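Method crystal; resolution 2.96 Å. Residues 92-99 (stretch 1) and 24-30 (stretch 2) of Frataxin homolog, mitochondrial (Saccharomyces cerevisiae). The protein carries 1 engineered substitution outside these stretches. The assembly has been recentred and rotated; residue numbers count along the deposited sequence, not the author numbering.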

# COMPACT_ATOMS: atom_id res chain seq x y z
N ASP A 92 -8.47 1.86 -0.29
CA ASP A 92 -7.77 0.67 -0.76
C ASP A 92 -8.66 -0.55 -0.73
O ASP A 92 -9.63 -0.60 0.03
CB ASP A 92 -6.52 0.43 0.08
CG ASP A 92 -5.26 0.31 -0.75
OD1 ASP A 92 -4.28 1.02 -0.43
OD2 ASP A 92 -5.24 -0.46 -1.73
N LEU A 93 -8.34 -1.56 -1.54
CA LEU A 93 -9.04 -2.85 -1.45
C LEU A 93 -8.97 -3.47 -0.04
O LEU A 93 -7.94 -3.41 0.61
CB LEU A 93 -8.52 -3.82 -2.50
CG LEU A 93 -8.80 -3.36 -3.91
CD1 LEU A 93 -7.83 -4.01 -4.90
CD2 LEU A 93 -10.27 -3.61 -4.28
N LEU A 94 -10.09 -4.02 0.45
CA LEU A 94 -10.02 -4.87 1.65
C LEU A 94 -10.34 -6.25 1.23
O LEU A 94 -9.46 -7.11 1.17
CB LEU A 94 -10.93 -4.44 2.80
CG LEU A 94 -10.70 -5.12 4.16
CD1 LEU A 94 -9.25 -5.45 4.48
CD2 LEU A 94 -11.27 -4.23 5.23
N ASN A 95 -11.60 -6.48 0.92
CA ASN A 95 -11.97 -7.79 0.44
C ASN A 95 -12.69 -7.63 -0.85
O ASN A 95 -13.86 -7.88 -0.91
CB ASN A 95 -12.83 -8.55 1.44
CG ASN A 95 -12.04 -9.09 2.63
OD1 ASN A 95 -10.83 -8.97 2.73
ND2 ASN A 95 -12.76 -9.68 3.55
N GLY A 96 -11.98 -7.19 -1.87
CA GLY A 96 -12.56 -7.03 -3.18
C GLY A 96 -13.32 -5.75 -3.34
O GLY A 96 -13.66 -5.39 -4.45
N GLU A 97 -13.63 -5.04 -2.26
CA GLU A 97 -14.22 -3.71 -2.43
C GLU A 97 -13.39 -2.55 -1.84
O GLU A 97 -12.56 -2.76 -0.97
CB GLU A 97 -15.73 -3.66 -2.06
CG GLU A 97 -16.57 -2.44 -2.65
CD GLU A 97 -16.82 -2.44 -4.16
OE1 GLU A 97 -17.95 -2.75 -4.57
OE2 GLU A 97 -15.90 -2.09 -4.92
N TRP A 98 -13.62 -1.36 -2.38
CA TRP A 98 -12.82 -0.16 -2.14
C TRP A 98 -13.31 0.64 -0.95
O TRP A 98 -14.41 1.14 -0.93
CB TRP A 98 -12.77 0.72 -3.40
CG TRP A 98 -12.04 0.10 -4.53
CD1 TRP A 98 -12.54 -0.75 -5.46
CD2 TRP A 98 -10.65 0.25 -4.84
NE1 TRP A 98 -11.56 -1.14 -6.32
CE2 TRP A 98 -10.39 -0.54 -5.97
CE3 TRP A 98 -9.59 0.97 -4.26
CZ2 TRP A 98 -9.12 -0.62 -6.52
CZ3 TRP A 98 -8.36 0.88 -4.82
CH2 TRP A 98 -8.13 0.10 -5.92
N VAL A 99 -12.42 0.79 0.00
CA VAL A 99 -12.73 1.12 1.37
C VAL A 99 -11.86 2.26 1.83
O VAL A 99 -10.68 2.32 1.54
CB VAL A 99 -12.55 -0.14 2.25
CG1 VAL A 99 -11.75 0.12 3.53
CG2 VAL A 99 -13.89 -0.81 2.50
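Stretch 2 (24-30) EEADDYL

Stretch 2 opens with Glu24 at the N-cap position and continues as a helix from Glu25 through Leu30 and beyond. Its phi/psi pairs run from -63/-29 at Glu25 to -65/-23 at Leu30, and the i to i+4 ladder is seen in Asp28 N to Glu24 O (2.9 Å), Tyr29 N to Glu25 O (3.1 Å) and Leu30 N to Ala26 O (3.1 Å). Stretch 1 is a hairpin: Asp92 and Val99 pair through Asp92 N to Val99 O (2.9 Å) and Val99 N to Asp92 O (3.1 Å), while Leu94 N to Glu97 O (3.1 Å) closes the turn, in which Gly96 takes a positive phi of 81°. The helix packs on this hairpin through hairpin side chains, which meet both side chains and backbone of its first turn. It starts beside Leu93 and advances toward Trp98 and Glu97, as the nearest CA pairs show: Leu93 CA to Glu25 CA at 8.6 Å and Trp98 CA to Tyr29 CA at 8.8 Å. No hydrogen bond crosses between the stretches, and together they bury 248 Å².

Glu24 makes no contact with the hairpin. Glu25 is the first residue to touch it. Its CA-to-CB bond points toward stretch 1, although the end of the side chain leads away, so the contact falls to the aliphatic part: Glu25 CG lies 3.7 Å from Leu93 CD1. Its backbone also meets the indole, with Glu25 C 3.5 Å from Trp98 CZ2, at the ring edge and near the ring plane.

Ala26 continues the same contact. Ala26 N is 3.4 Å from Trp98 CZ2, and Ala26 CB, on a CA-to-CB bond directed sideways, is 3.8 Å from Trp98 CH2. The six-membered end of the indole is thus set against the first turn of the helix. Asp27, whose CA-to-CB bond points away, and Asp28, whose bond points sideways, make no contact.

One turn after Glu25, the CA-to-CB bond of Tyr29 again points toward the hairpin, with chi1 at -168° (t). Tyr29 CD1 comes to 3.3 Å from Trp98 CD1, and the Tyr29 ring centroid lies 4.6 Å from that of the Trp98 five-membered ring. With the planes at 58°, the aromatic pair is oblique. Trp98, with chi1 at -67° (m), therefore spans the helix from Glu25 to Tyr29, and has the largest covered area of any residue here, 92 Å². Glu97 approaches the tyrosine as well: Glu97 OE2 lies 3.5 Å from Tyr29 CE1 at the ring edge, and the same oxygen accepts a weak hydrogen bond from Trp98 N (3.5 Å, 153°). Leu30 is buried but out of reach of the hairpin.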

# COMPACT_ATOMS: atom_id res chain seq x y z
N GLU A 24 -4.73 -2.58 -13.57
CA GLU A 24 -4.80 -1.98 -12.27
C GLU A 24 -6.20 -2.09 -11.72
O GLU A 24 -7.16 -1.70 -12.38
CB GLU A 24 -4.51 -0.51 -12.39
CG GLU A 24 -3.24 -0.19 -13.04
CD GLU A 24 -2.39 0.66 -12.13
OE1 GLU A 24 -1.64 1.49 -12.71
OE2 GLU A 24 -2.49 0.51 -10.87
N GLU A 25 -6.33 -2.59 -10.51
CA GLU A 25 -7.64 -2.80 -9.96
C GLU A 25 -8.40 -1.48 -9.81
O GLU A 25 -9.63 -1.42 -9.91
CB GLU A 25 -7.50 -3.56 -8.66
CG GLU A 25 -6.09 -3.52 -8.12
CD GLU A 25 -5.24 -4.63 -8.61
OE1 GLU A 25 -5.47 -5.79 -8.20
OE2 GLU A 25 -4.32 -4.35 -9.40
N ALA A 26 -7.66 -0.41 -9.60
CA ALA A 26 -8.23 0.94 -9.65
C ALA A 26 -8.73 1.31 -11.05
O ALA A 26 -9.80 1.89 -11.17
CB ALA A 26 -7.24 1.94 -9.17
N ASP A 27 -7.96 0.97 -12.09
CA ASP A 27 -8.37 1.14 -13.49
C ASP A 27 -9.68 0.41 -13.81
O ASP A 27 -10.60 0.99 -14.39
CB ASP A 27 -7.26 0.73 -14.45
CG ASP A 27 -6.38 1.90 -14.89
OD1 ASP A 27 -5.46 1.68 -15.67
OD2 ASP A 27 -6.59 3.03 -14.46
N ASP A 28 -9.75 -0.84 -13.37
CA ASP A 28 -10.95 -1.67 -13.46
C ASP A 28 -12.15 -0.98 -12.86
O ASP A 28 -13.23 -0.98 -13.46
CB ASP A 28 -10.74 -3.01 -12.74
CG ASP A 28 -10.12 -4.09 -13.62
OD1 ASP A 28 -9.93 -3.89 -14.85
OD2 ASP A 28 -9.83 -5.14 -13.03
N TYR A 29 -11.97 -0.38 -11.68
CA TYR A 29 -13.08 0.28 -10.96
C TYR A 29 -13.63 1.48 -11.69
O TYR A 29 -14.82 1.64 -11.83
CB TYR A 29 -12.63 0.71 -9.57
CG TYR A 29 -13.77 1.13 -8.70
CD1 TYR A 29 -14.49 0.19 -7.99
CD2 TYR A 29 -14.11 2.46 -8.56
CE1 TYR A 29 -15.54 0.57 -7.18
CE2 TYR A 29 -15.15 2.84 -7.76
CZ TYR A 29 -15.86 1.88 -7.07
OH TYR A 29 -16.90 2.25 -6.27
N LEU A 30 -12.72 2.31 -12.18
CA LEU A 30 -13.06 3.56 -12.84
C LEU A 30 -13.80 3.36 -14.15
O LEU A 30 -14.51 4.26 -14.59
CB LEU A 30 -11.80 4.40 -13.05
CG LEU A 30 -11.06 4.81 -11.77
CD1 LEU A 30 -10.13 5.95 -12.06
CD2 LEU A 30 -12.04 5.18 -10.69